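Side-chain contacts in putative aldehyde dehydrogenase AldY (Bacillus subtilis, PDB 4DNG), which probably oxidises aldehydes to carboxylates with NAD+ as electron acceptor, and may protect cells against stress from ethanol and related compounds: residues Lys44-Ala49 with Lys212-Gly217; Asp48-Ala53 with Pro222-Ile227; Asn154-Leu159 with Ile180-Ser185; Asn158-Ser163 with Val174-Asp179; Ile227-Ser232 with Arg237-Ile242. All blocks are in the same frame, centred on the assembly; numbering follows the deposited sequence.

Interaction 1: residues Lys44-Ala49 with Lys212-Gly217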
# COMPACT_ATOMS: atom_id res chain seq x y z
N LYS A 44 -20.39 11.10 16.68
CA LYS A 44 -19.73 11.16 17.97
C LYS A 44 -19.44 9.75 18.51
O LYS A 44 -18.31 9.46 18.91
CB LYS A 44 -20.54 11.99 18.96
CG LYS A 44 -19.70 12.73 20.00
CD LYS A 44 -19.43 11.87 21.23
CE LYS A 44 -18.39 12.52 22.13
NZ LYS A 44 -18.25 11.74 23.39
N GLN A 45 -20.44 8.87 18.49
CA GLN A 45 -20.29 7.47 18.93
C GLN A 45 -19.14 6.72 18.20
O GLN A 45 -18.40 5.93 18.82
CB GLN A 45 -21.61 6.71 18.75
CG GLN A 45 -22.69 7.08 19.77
CD GLN A 45 -23.95 6.26 19.59
OE1 GLN A 45 -24.77 6.54 18.72
NE2 GLN A 45 -24.12 5.25 20.44
N LEU A 46 -19.02 6.96 16.89
CA LEU A 46 -17.94 6.37 16.09
C LEU A 46 -16.59 6.85 16.58
O LEU A 46 -15.69 6.05 16.81
CB LEU A 46 -18.11 6.67 14.59
CG LEU A 46 -17.13 6.10 13.55
CD1 LEU A 46 -17.11 4.58 13.55
CD2 LEU A 46 -17.45 6.64 12.16
N GLU A 47 -16.46 8.16 16.76
CA GLU A 47 -15.23 8.72 17.34
C GLU A 47 -14.92 8.14 18.73
O GLU A 47 -13.78 7.79 18.98
CB GLU A 47 -15.23 10.24 17.35
CG GLU A 47 -15.27 10.87 15.97
CD GLU A 47 -16.04 12.18 15.94
OE1 GLU A 47 -16.80 12.46 16.89
OE2 GLU A 47 -15.91 12.95 14.96
N ASP A 48 -15.92 8.02 19.61
CA ASP A 48 -15.68 7.29 20.88
C ASP A 48 -15.08 5.90 20.59
O ASP A 48 -14.07 5.51 21.19
CB ASP A 48 -16.95 7.13 21.70
CG ASP A 48 -17.49 8.44 22.24
OD1 ASP A 48 -16.79 9.48 22.17
OD2 ASP A 48 -18.64 8.42 22.73
N ALA A 49 -15.71 5.17 19.66
CA ALA A 49 -15.33 3.81 19.32
C ALA A 49 -13.89 3.69 18.83
O ALA A 49 -13.15 2.81 19.28
CB ALA A 49 -16.30 3.24 18.31
N LYS A 212 -25.40 8.43 6.15
CA LYS A 212 -26.17 9.61 6.52
C LYS A 212 -25.78 10.12 7.94
O LYS A 212 -25.73 11.32 8.18
CB LYS A 212 -27.65 9.30 6.44
CG LYS A 212 -28.15 9.20 5.01
CD LYS A 212 -29.60 8.75 4.96
CE LYS A 212 -30.15 8.86 3.55
NZ LYS A 212 -31.61 8.50 3.48
N GLU A 213 -25.49 9.21 8.86
CA GLU A 213 -24.99 9.62 10.16
C GLU A 213 -23.51 10.00 10.10
O GLU A 213 -23.09 11.00 10.65
CB GLU A 213 -25.21 8.55 11.22
CG GLU A 213 -26.63 8.51 11.78
CD GLU A 213 -27.14 9.87 12.24
OE1 GLU A 213 -26.46 10.50 13.07
OE2 GLU A 213 -28.23 10.28 11.78
N ILE A 214 -22.74 9.23 9.36
CA ILE A 214 -21.32 9.14 9.62
C ILE A 214 -20.43 9.76 8.56
O ILE A 214 -19.26 9.99 8.80
CB ILE A 214 -21.04 7.67 10.03
CG1 ILE A 214 -20.81 7.65 11.55
CG2 ILE A 214 -20.03 6.91 9.14
CD1 ILE A 214 -21.03 6.30 12.18
N GLY A 215 -21.00 10.10 7.42
CA GLY A 215 -20.21 10.68 6.35
C GLY A 215 -18.97 9.81 6.21
O GLY A 215 -19.07 8.59 6.30
N ASP A 216 -17.81 10.45 6.06
CA ASP A 216 -16.57 9.73 5.80
C ASP A 216 -15.88 9.26 7.10
O ASP A 216 -14.78 8.70 7.06
CB ASP A 216 -15.63 10.56 4.92
CG ASP A 216 -16.14 10.71 3.48
OD1 ASP A 216 -16.73 9.73 2.95
OD2 ASP A 216 -15.95 11.81 2.89
N GLY A 217 -16.55 9.47 8.24
CA GLY A 217 -16.08 8.99 9.56
C GLY A 217 -15.22 7.72 9.67
O GLY A 217 -14.33 7.66 10.52
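Leu46 meets Ile214 and Gly217 mainly through its CD2 branch, with CB adding a contact to Ile214 CD1. Leu46 CD2 lies 3.6 Å from both CG1 and CD1 of Ile214 and 3.5 Å from Gly217 C. The Leu46 and Ile214 side chains meet at roughly a right angle. CG of Leu46 lies anti to the backbone N (chi1 -177°), which carries both methyls out from the helix. The chain of 212-217 leaves helix 211-214 in a type II' turn from Ile214 to Gly217, closed by Gly217 N bonding Ile214 O at 2.8 Å; Gly215 takes the positive phi. This turn packs on helix 43-60, part of the NAD-binding half of the aldehyde dehydrogenase fold. A CB on Gly217 would run into Leu46 CD2, so the glycine leaves just enough room. With an alanine in place of Ile214, Leu46 CD2 would probably lose its main wall, leaving a gap beside the turn. The other side of the helix is looser and faces solvent: there Lys44 reaches one turn along, and its NZ makes a salt bridge to Asp48 OD1 at 3.0 Å, on the syn lone pair.

Interaction 2: residues Asp48-Ala53 with Pro222-Ile227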
# COMPACT_ATOMS: atom_id res chain seq x y z
N ASP A 48 -15.92 8.02 19.61
CA ASP A 48 -15.68 7.29 20.88
C ASP A 48 -15.08 5.90 20.59
O ASP A 48 -14.07 5.51 21.19
CB ASP A 48 -16.95 7.13 21.70
CG ASP A 48 -17.49 8.44 22.24
OD1 ASP A 48 -16.79 9.48 22.17
OD2 ASP A 48 -18.64 8.42 22.73
N ALA A 49 -15.71 5.17 19.66
CA ALA A 49 -15.33 3.81 19.32
C ALA A 49 -13.89 3.69 18.83
O ALA A 49 -13.15 2.81 19.28
CB ALA A 49 -16.30 3.24 18.31
N PHE A 50 -13.50 4.56 17.91
CA PHE A 50 -12.09 4.65 17.53
C PHE A 50 -11.16 4.94 18.73
O PHE A 50 -10.14 4.28 18.90
CB PHE A 50 -11.89 5.66 16.39
CG PHE A 50 -12.16 5.08 15.02
CD1 PHE A 50 -11.45 3.97 14.57
CD2 PHE A 50 -13.12 5.65 14.18
CE1 PHE A 50 -11.68 3.43 13.31
CE2 PHE A 50 -13.36 5.10 12.92
CZ PHE A 50 -12.63 3.99 12.48
N ASP A 51 -11.55 5.92 19.56
CA ASP A 51 -10.82 6.29 20.78
C ASP A 51 -10.69 5.05 21.70
O ASP A 51 -9.58 4.71 22.15
CB ASP A 51 -11.56 7.48 21.44
CG ASP A 51 -11.13 7.77 22.87
OD1 ASP A 51 -10.00 7.40 23.27
OD2 ASP A 51 -11.94 8.40 23.59
N ILE A 52 -11.82 4.37 21.93
CA ILE A 52 -11.85 3.15 22.72
C ILE A 52 -11.03 2.00 22.12
O ILE A 52 -10.37 1.25 22.85
CB ILE A 52 -13.31 2.69 22.92
CG1 ILE A 52 -14.00 3.57 23.97
CG2 ILE A 52 -13.35 1.24 23.34
CD1 ILE A 52 -15.51 3.48 23.93
N ALA A 53 -11.07 1.85 20.80
CA ALA A 53 -10.28 0.82 20.13
C ALA A 53 -8.76 1.05 20.26
O ALA A 53 -7.98 0.09 20.43
CB ALA A 53 -10.70 0.70 18.67
N PRO A 222 -8.11 10.16 12.28
CA PRO A 222 -6.66 9.94 12.22
C PRO A 222 -6.25 8.61 12.82
O PRO A 222 -5.22 8.07 12.39
CB PRO A 222 -6.05 11.11 13.01
CG PRO A 222 -7.19 11.97 13.48
CD PRO A 222 -8.46 11.48 12.83
N ILE A 223 -7.03 8.06 13.76
CA ILE A 223 -6.66 6.79 14.43
C ILE A 223 -6.29 5.57 13.55
O ILE A 223 -5.15 5.12 13.57
CB ILE A 223 -7.70 6.31 15.47
CG1 ILE A 223 -8.07 7.41 16.50
CG2 ILE A 223 -7.19 5.04 16.15
CD1 ILE A 223 -6.92 8.02 17.26
N PRO A 224 -7.26 5.01 12.80
CA PRO A 224 -7.00 3.68 12.24
C PRO A 224 -5.86 3.69 11.25
O PRO A 224 -5.73 4.65 10.49
CB PRO A 224 -8.30 3.34 11.48
CG PRO A 224 -8.92 4.65 11.16
CD PRO A 224 -8.55 5.56 12.31
N ARG A 225 -5.07 2.61 11.22
CA ARG A 225 -3.91 2.55 10.33
C ARG A 225 -4.11 1.72 9.06
O ARG A 225 -3.27 1.75 8.15
CB ARG A 225 -2.66 2.13 11.09
CG ARG A 225 -1.94 3.33 11.67
CD ARG A 225 -0.93 2.92 12.73
NE ARG A 225 -0.83 3.98 13.75
CZ ARG A 225 0.30 4.57 14.13
NH1 ARG A 225 1.47 4.21 13.60
NH2 ARG A 225 0.26 5.51 15.06
N LEU A 226 -5.25 1.03 8.98
CA LEU A 226 -5.67 0.36 7.75
C LEU A 226 -7.17 0.51 7.55
O LEU A 226 -7.94 0.37 8.51
CB LEU A 226 -5.32 -1.12 7.79
CG LEU A 226 -5.86 -2.05 6.72
CD1 LEU A 226 -4.97 -2.09 5.51
CD2 LEU A 226 -5.94 -3.44 7.30
N ILE A 227 -7.56 0.85 6.31
CA ILE A 227 -8.94 0.80 5.87
C ILE A 227 -9.08 -0.45 5.04
O ILE A 227 -8.37 -0.64 4.05
CB ILE A 227 -9.35 1.95 4.92
CG1 ILE A 227 -8.82 3.31 5.37
CG2 ILE A 227 -10.87 1.98 4.78
CD1 ILE A 227 -9.34 3.74 6.72
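Phe50 and Ile223 bring the two backbones closest, with their CA atoms 6.6 Å apart, where a turn of helix 43-60 passes the loop that leads into strand 226-231. No hydrogen bond crosses the gap, and the contact is made by apolar groups. The Phe50 ring does most of the work. Pro224 meets it with the ring carbons CB, CG and CD, and the two side chains cross at about a right angle. Pro224 CD stands over one face, 4.2 Å from the ring centroid and 25° off the normal, displaced toward the rim: a CH-pi contact. Pro224 CG comes closer to a single atom, 3.7 Å from Phe50 CE1, so the proline leans over the CD1-CE1 side of the ring. Ile223 takes the root of the same side chain, with its CG1 4.2 Å from Phe50 CB, while its CG2 rests 4.1 Å from the carbonyl O of Phe50. CG1 of Ile223 is anti to its carbonyl carbon and CG2 is anti to its N (chi1 -52°), a setting that turns both branches to the helix. The phenylalanine is thus held at its base by the isoleucine and over its ring by the proline. Beyond the two segments, Phe50 also touches Ser148 on strand 135-150 and Val175 on strand 173-177, and Pro224 touches Ser148 as well. Helix 43-60 is laid against parallel strands of the mixed central sheet in the Rossmann-like NAD-binding domain, with the loop before strand 226-231 filling in beside it.

Interaction 3: residues Asn154-Leu159 with Ile180-Ser185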
# COMPACT_ATOMS: atom_id res chain seq x y z
N ASN A 154 -23.40 -8.06 0.15
CA ASN A 154 -23.28 -9.39 -0.43
C ASN A 154 -22.13 -10.07 0.25
O ASN A 154 -21.07 -9.47 0.39
CB ASN A 154 -23.08 -9.36 -1.95
CG ASN A 154 -21.97 -8.41 -2.38
OD1 ASN A 154 -20.83 -8.51 -1.93
ND2 ASN A 154 -22.30 -7.48 -3.28
N PHE A 155 -22.34 -11.30 0.70
CA PHE A 155 -21.33 -12.02 1.48
C PHE A 155 -20.85 -11.25 2.70
O PHE A 155 -19.64 -11.22 2.98
CB PHE A 155 -20.15 -12.48 0.61
CG PHE A 155 -20.56 -13.33 -0.56
CD1 PHE A 155 -20.99 -14.65 -0.37
CD2 PHE A 155 -20.54 -12.80 -1.86
CE1 PHE A 155 -21.37 -15.43 -1.45
CE2 PHE A 155 -20.92 -13.58 -2.95
CZ PHE A 155 -21.34 -14.89 -2.74
N PRO A 156 -21.78 -10.64 3.45
CA PRO A 156 -21.42 -9.79 4.60
C PRO A 156 -20.55 -10.49 5.66
O PRO A 156 -19.60 -9.89 6.14
CB PRO A 156 -22.80 -9.46 5.22
CG PRO A 156 -23.69 -10.57 4.76
CD PRO A 156 -23.24 -10.79 3.34
N MET A 157 -20.87 -11.73 6.02
CA MET A 157 -20.20 -12.36 7.15
C MET A 157 -18.79 -12.82 6.79
O MET A 157 -17.81 -12.59 7.53
CB MET A 157 -21.02 -13.53 7.68
CG MET A 157 -20.29 -14.27 8.78
SD MET A 157 -21.21 -15.54 9.63
CE MET A 157 -22.53 -14.61 10.43
N ASN A 158 -18.68 -13.47 5.64
CA ASN A 158 -17.41 -13.92 5.13
C ASN A 158 -16.42 -12.75 5.01
O ASN A 158 -15.30 -12.82 5.53
CB ASN A 158 -17.67 -14.62 3.79
CG ASN A 158 -16.41 -14.94 3.04
OD1 ASN A 158 -15.56 -15.69 3.52
ND2 ASN A 158 -16.28 -14.38 1.84
N LEU A 159 -16.84 -11.66 4.35
CA LEU A 159 -15.95 -10.53 4.07
C LEU A 159 -15.57 -9.76 5.33
O LEU A 159 -14.42 -9.38 5.48
CB LEU A 159 -16.56 -9.57 3.02
CG LEU A 159 -16.69 -10.11 1.59
CD1 LEU A 159 -17.25 -9.06 0.63
CD2 LEU A 159 -15.37 -10.65 1.04
N ILE A 180 -25.92 -1.60 7.10
CA ILE A 180 -27.03 -1.73 8.03
C ILE A 180 -28.01 -2.83 7.58
O ILE A 180 -28.47 -3.64 8.40
CB ILE A 180 -27.75 -0.37 8.31
CG1 ILE A 180 -28.80 -0.52 9.45
CG2 ILE A 180 -28.43 0.19 7.05
CD1 ILE A 180 -28.21 -0.92 10.79
N GLN A 181 -28.30 -2.91 6.28
CA GLN A 181 -29.28 -3.90 5.80
C GLN A 181 -28.84 -5.34 6.02
O GLN A 181 -29.66 -6.25 5.95
CB GLN A 181 -29.74 -3.65 4.35
CG GLN A 181 -30.83 -2.59 4.22
CD GLN A 181 -32.08 -2.86 5.09
OE1 GLN A 181 -32.67 -3.96 5.08
NE2 GLN A 181 -32.48 -1.84 5.84
N THR A 182 -27.56 -5.55 6.30
CA THR A 182 -27.07 -6.89 6.64
C THR A 182 -26.20 -6.82 7.92
O THR A 182 -25.15 -7.46 8.03
CB THR A 182 -26.26 -7.48 5.46
OG1 THR A 182 -25.35 -6.49 5.01
CG2 THR A 182 -27.17 -7.82 4.26
N ALA A 183 -26.64 -6.03 8.89
CA ALA A 183 -25.85 -5.82 10.10
C ALA A 183 -25.79 -7.02 11.03
O ALA A 183 -24.85 -7.15 11.83
CB ALA A 183 -26.36 -4.62 10.86
N ILE A 184 -26.81 -7.88 10.96
CA ILE A 184 -26.84 -9.03 11.84
C ILE A 184 -25.80 -10.05 11.40
O ILE A 184 -24.97 -10.49 12.19
CB ILE A 184 -28.24 -9.66 11.96
CG1 ILE A 184 -29.19 -8.69 12.65
CG2 ILE A 184 -28.20 -10.91 12.82
CD1 ILE A 184 -30.64 -8.88 12.29
N SER A 185 -25.80 -10.39 10.11
CA SER A 185 -24.86 -11.37 9.61
C SER A 185 -23.51 -10.75 9.32
O SER A 185 -22.50 -11.42 9.43
CB SER A 185 -25.39 -12.08 8.38
OG SER A 185 -26.10 -11.18 7.60
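Pro156 and Met157, at the start of helix 156-169, lie buried against Thr182 and Ser185 in different ways. The Pro156 ring stands at about a right angle to the Thr182 side chain and touches it through CB: Pro156 CB is 3.9 Å from Thr182 OG1 and 4.0 Å from Thr182 CB. The next ring carbon, Pro156 CG, turns to the second partner and sits 3.8 Å from Ser185 OG. That hydroxyl lies between the backbone N and carbonyl carbon of its own residue, the crowded position (chi1 37°), and its polar partner is Glu93 OE1; the proline meets it by van der Waals contact alone. Met157 goes to the backbone of Ser185 instead. Its CB lies 3.1 Å from Ser185 O, and after two extended torsions the chain bends at chi3 (-64°), bringing the methyl CE back to 3.3 Å from the same oxygen. The side chain therefore wraps round one carbonyl without a hydrogen bond. Phe155 takes the N-cap position, and Glu104 OE2 accepts from the N of both Met157 and Asn158. Helix 156-169 is the crossover helix of the beta-alpha-beta unit 135-150, 156-169, 173-177 in the NAD-binding domain, and here it meets the start of helix 183-196. Helix 98-118 lies along the Pro156-Met157 side, helix 83-94 touches Pro156, Thr182 and Ser185, and Met157 runs on to Ile189 and Ile190.

Interaction 4: residues Asn158-Ser163 with Val174-Asp179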
# COMPACT_ATOMS: atom_id res chain seq x y z
N ASN A 158 -18.68 -13.47 5.64
CA ASN A 158 -17.41 -13.92 5.13
C ASN A 158 -16.42 -12.75 5.01
O ASN A 158 -15.30 -12.82 5.53
CB ASN A 158 -17.67 -14.62 3.79
CG ASN A 158 -16.41 -14.94 3.04
OD1 ASN A 158 -15.56 -15.69 3.52
ND2 ASN A 158 -16.28 -14.38 1.84
N LEU A 159 -16.84 -11.66 4.35
CA LEU A 159 -15.95 -10.53 4.07
C LEU A 159 -15.57 -9.76 5.33
O LEU A 159 -14.42 -9.38 5.48
CB LEU A 159 -16.56 -9.57 3.02
CG LEU A 159 -16.69 -10.11 1.59
CD1 LEU A 159 -17.25 -9.06 0.63
CD2 LEU A 159 -15.37 -10.65 1.04
N SER A 160 -16.53 -9.50 6.21
CA SER A 160 -16.27 -8.96 7.52
C SER A 160 -15.19 -9.79 8.25
O SER A 160 -14.17 -9.25 8.69
CB SER A 160 -17.57 -8.90 8.35
OG SER A 160 -18.52 -8.01 7.75
N MET A 161 -15.40 -11.09 8.36
CA MET A 161 -14.47 -11.92 9.12
C MET A 161 -13.10 -11.98 8.41
O MET A 161 -12.05 -12.18 9.04
CB MET A 161 -15.05 -13.31 9.32
CG MET A 161 -14.21 -14.24 10.15
SD MET A 161 -14.30 -13.61 11.81
CE MET A 161 -15.93 -14.21 12.29
N ARG A 162 -13.10 -11.76 7.10
CA ARG A 162 -11.83 -11.72 6.36
C ARG A 162 -10.94 -10.59 6.87
O ARG A 162 -9.74 -10.62 6.66
CB ARG A 162 -12.04 -11.63 4.86
CG ARG A 162 -10.83 -12.02 4.04
CD ARG A 162 -10.96 -11.53 2.61
NE ARG A 162 -11.05 -10.07 2.56
CZ ARG A 162 -11.53 -9.39 1.52
NH1 ARG A 162 -11.58 -8.06 1.56
NH2 ARG A 162 -11.97 -10.04 0.46
N SER A 163 -11.53 -9.62 7.57
CA SER A 163 -10.71 -8.57 8.16
C SER A 163 -10.67 -8.64 9.67
O SER A 163 -9.64 -8.32 10.29
CB SER A 163 -11.17 -7.18 7.72
OG SER A 163 -11.11 -7.11 6.31
N VAL A 174 -10.31 -3.20 16.27
CA VAL A 174 -11.12 -3.11 15.05
C VAL A 174 -12.37 -2.30 15.32
O VAL A 174 -13.11 -2.56 16.28
CB VAL A 174 -11.54 -4.53 14.55
CG1 VAL A 174 -12.34 -4.48 13.24
CG2 VAL A 174 -10.32 -5.42 14.39
N VAL A 175 -12.60 -1.32 14.47
CA VAL A 175 -13.90 -0.70 14.39
C VAL A 175 -14.52 -1.10 13.06
O VAL A 175 -13.96 -0.83 11.98
CB VAL A 175 -13.78 0.80 14.50
CG1 VAL A 175 -15.14 1.47 14.23
CG2 VAL A 175 -13.21 1.15 15.86
N HIS A 176 -15.68 -1.76 13.16
CA HIS A 176 -16.28 -2.45 12.02
C HIS A 176 -17.67 -1.95 11.72
O HIS A 176 -18.50 -1.83 12.64
CB HIS A 176 -16.34 -3.93 12.30
CG HIS A 176 -16.88 -4.73 11.16
ND1 HIS A 176 -16.32 -4.72 9.94
CD2 HIS A 176 -17.97 -5.59 11.08
CE1 HIS A 176 -17.03 -5.49 9.11
NE2 HIS A 176 -18.03 -6.04 9.82
N LYS A 177 -17.93 -1.67 10.43
CA LYS A 177 -19.22 -1.17 9.98
C LYS A 177 -19.82 -1.97 8.82
O LYS A 177 -19.37 -1.83 7.67
CB LYS A 177 -19.15 0.30 9.57
CG LYS A 177 -20.53 0.86 9.22
CD LYS A 177 -20.44 2.06 8.30
CE LYS A 177 -21.80 2.40 7.72
NZ LYS A 177 -22.25 1.36 6.75
N PRO A 178 -20.84 -2.81 9.10
CA PRO A 178 -21.50 -3.56 8.03
C PRO A 178 -22.50 -2.67 7.36
O PRO A 178 -22.79 -1.61 7.85
CB PRO A 178 -22.25 -4.67 8.79
CG PRO A 178 -22.50 -4.12 10.16
CD PRO A 178 -21.28 -3.26 10.44
N ASP A 179 -23.01 -3.10 6.23
CA ASP A 179 -24.13 -2.42 5.67
C ASP A 179 -25.26 -2.67 6.67
O ASP A 179 -25.52 -3.83 7.05
CB ASP A 179 -24.46 -3.03 4.30
CG ASP A 179 -25.58 -2.33 3.59
OD1 ASP A 179 -25.42 -2.04 2.40
OD2 ASP A 179 -26.62 -2.04 4.21
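The His176 imidazole presents its edge to Ser160: the OG lies near the ring plane, 15° out of it, and His176 NE2 donates to that oxygen at 2.9 Å. The bond spans a beta-alpha-beta unit of the NAD-binding domain, in which strand 135-150, helix 156-169 and strand 173-177 follow one another and the two strands run parallel; the helix crosses over the sheet and is pinned to the second strand here. CG of His176 is anti to the backbone N (chi1 -177°), which sends the ring out from the strand to the helix. The other ring nitrogen, ND1, bonds Ser149 OG on the neighbouring strand, so imidazole rotation is fixed from both ends. The serine is equally well supplied, since Ser151 OG, the carbonyl of Pro156 one turn back and Gly186 O are further partners of Ser160 OG, and Gly186 O also takes a bond from NE2. The result is a buried polar cluster between helix and sheet. A leucine in place of the histidine would probably leave the hydroxyls of Ser160 and Ser149 each short of a mate and break the tie between helix and strand. Ser160 CB itself stands 3.2 Å from His176 NE2.

Interaction 5: residues Ile227-Ser232 with Arg237-Ile242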
# COMPACT_ATOMS: atom_id res chain seq x y z
N ILE A 227 -7.56 0.85 6.31
CA ILE A 227 -8.94 0.80 5.87
C ILE A 227 -9.08 -0.45 5.04
O ILE A 227 -8.37 -0.64 4.05
CB ILE A 227 -9.35 1.95 4.92
CG1 ILE A 227 -8.82 3.31 5.37
CG2 ILE A 227 -10.87 1.98 4.78
CD1 ILE A 227 -9.34 3.74 6.72
N SER A 228 -10.03 -1.28 5.43
CA SER A 228 -10.41 -2.48 4.72
C SER A 228 -11.81 -2.23 4.14
O SER A 228 -12.72 -1.88 4.88
CB SER A 228 -10.41 -3.65 5.72
OG SER A 228 -10.84 -4.84 5.11
N PHE A 229 -11.97 -2.36 2.82
CA PHE A 229 -13.23 -2.04 2.12
C PHE A 229 -13.51 -3.01 0.97
O PHE A 229 -12.59 -3.38 0.22
CB PHE A 229 -13.18 -0.59 1.60
CG PHE A 229 -14.39 -0.19 0.76
CD1 PHE A 229 -15.60 0.14 1.35
CD2 PHE A 229 -14.29 -0.10 -0.63
CE1 PHE A 229 -16.71 0.52 0.58
CE2 PHE A 229 -15.38 0.28 -1.40
CZ PHE A 229 -16.60 0.59 -0.79
N THR A 230 -14.77 -3.41 0.84
CA THR A 230 -15.29 -4.11 -0.33
C THR A 230 -16.57 -3.40 -0.81
O THR A 230 -17.47 -3.16 -0.01
CB THR A 230 -15.57 -5.60 -0.03
OG1 THR A 230 -14.34 -6.30 0.14
CG2 THR A 230 -16.30 -6.24 -1.20
N GLY A 231 -16.64 -3.07 -2.11
CA GLY A 231 -17.69 -2.20 -2.68
C GLY A 231 -17.37 -1.63 -4.06
O GLY A 231 -16.56 -2.19 -4.81
N SER A 232 -18.03 -0.53 -4.43
CA SER A 232 -17.87 -0.01 -5.82
C SER A 232 -16.54 0.69 -6.02
O SER A 232 -15.95 1.20 -5.09
CB SER A 232 -19.01 0.96 -6.20
OG SER A 232 -19.00 2.12 -5.37
N ARG A 237 -12.15 4.88 -5.09
CA ARG A 237 -11.29 6.01 -5.42
C ARG A 237 -11.35 7.05 -4.31
O ARG A 237 -10.33 7.67 -3.96
CB ARG A 237 -11.67 6.62 -6.78
CG ARG A 237 -11.64 5.61 -7.93
CD ARG A 237 -11.86 6.24 -9.30
NE ARG A 237 -10.93 5.58 -10.19
CZ ARG A 237 -11.26 4.71 -11.12
NH1 ARG A 237 -10.30 4.15 -11.83
NH2 ARG A 237 -12.52 4.43 -11.36
N HIS A 238 -12.54 7.23 -3.74
CA HIS A 238 -12.77 8.17 -2.65
C HIS A 238 -11.98 7.75 -1.42
O HIS A 238 -11.38 8.58 -0.73
CB HIS A 238 -14.28 8.24 -2.39
CG HIS A 238 -14.71 9.28 -1.37
ND1 HIS A 238 -14.81 10.59 -1.67
CD2 HIS A 238 -15.17 9.15 -0.05
CE1 HIS A 238 -15.24 11.26 -0.59
NE2 HIS A 238 -15.48 10.37 0.39
N ILE A 239 -11.97 6.46 -1.12
CA ILE A 239 -11.14 5.96 -0.03
C ILE A 239 -9.65 6.12 -0.35
O ILE A 239 -8.87 6.61 0.47
CB ILE A 239 -11.44 4.48 0.26
CG1 ILE A 239 -12.86 4.38 0.79
CG2 ILE A 239 -10.40 3.89 1.22
CD1 ILE A 239 -13.43 2.99 0.72
N GLY A 240 -9.26 5.75 -1.56
CA GLY A 240 -7.86 5.82 -1.98
C GLY A 240 -7.26 7.20 -1.84
O GLY A 240 -6.09 7.36 -1.47
N GLU A 241 -8.06 8.20 -2.12
CA GLU A 241 -7.59 9.57 -2.03
C GLU A 241 -7.43 9.97 -0.57
O GLU A 241 -6.40 10.54 -0.18
CB GLU A 241 -8.57 10.44 -2.80
CG GLU A 241 -8.67 11.91 -2.44
CD GLU A 241 -10.03 12.46 -2.84
OE1 GLU A 241 -10.10 13.39 -3.67
OE2 GLU A 241 -11.04 11.91 -2.34
N ILE A 242 -8.42 9.65 0.26
CA ILE A 242 -8.39 10.05 1.66
C ILE A 242 -7.30 9.30 2.40
O ILE A 242 -6.55 9.90 3.16
CB ILE A 242 -9.74 9.84 2.38
CG1 ILE A 242 -10.73 10.91 1.94
CG2 ILE A 242 -9.57 9.85 3.90
CD1 ILE A 242 -12.17 10.44 1.94
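Within 227-232 and 237-242 the backbones are nearest at Ile227 and Ile239, their CA atoms 8.1 Å apart. Only Ser232, the N-cap of the helix, lies between strand 226-231 and helix 233-246, which begin a beta-alpha-beta unit completed by strand 249-254. This is the Rossmann-like NAD-binding part of the enzyme; Gly231 and Ser232, at the end of the strand, belong to the stretch that binds NAD+ by similarity to relatives. Ile239 makes the contact with two branches, one for each strand residue. Its CD1 lies over a face of the Phe229 ring, 3.5 Å from the centroid and 21° off the ring normal, in a CH-pi contact. It is shifted toward the rim, which makes CG of Phe229 the closest ring atom at 3.3 Å. The Ile239 CG1 branch is anti to its carbonyl carbon (chi1 -66°), and a nearly extended chi2 then carries CD1 to the ring. The other branch serves Ile227: Ile239 CG2 lies 4.1 Å from Ile227 CG2, the two side chains crossing obliquely. One isoleucine thus fits between two strand residues that point to the same side of the sheet, while the intervening Ser228 turns away and bonds Ser163. Leu252 on the next strand and Leu219 close round Ile239. The ring is bounded in its own plane too, by Ser232 O at the edge, and a CB on Gly231 would come within 2.3 Å of Phe229 CZ.

Interactions 1 and 2 share helix 43-60 and touch where Gly217 O meets Phe50 CE2 at 3.6 Å. Both reach interaction 4 through Val175: its CG1 is 3.7 Å from Leu46 CD1, and its CG2 is 3.6 Å from Phe50 CD1. Interactions 3 and 4 share helix 156-169, their centres 8 Å apart. Interaction 5 is joined to 4 by a probable hydrogen bond, Ser163 OG to Ser228 OG at 2.6 Å, and to 1 by another between Asp216 OD2 and His238 NE2 at 2.9 Å. Of the side chains that make the contacts, Phe229 of interaction 5 comes nearest that of the predicted active-site Glu253, about 7 Å, against about 12 Å for Pro156 and Ser160.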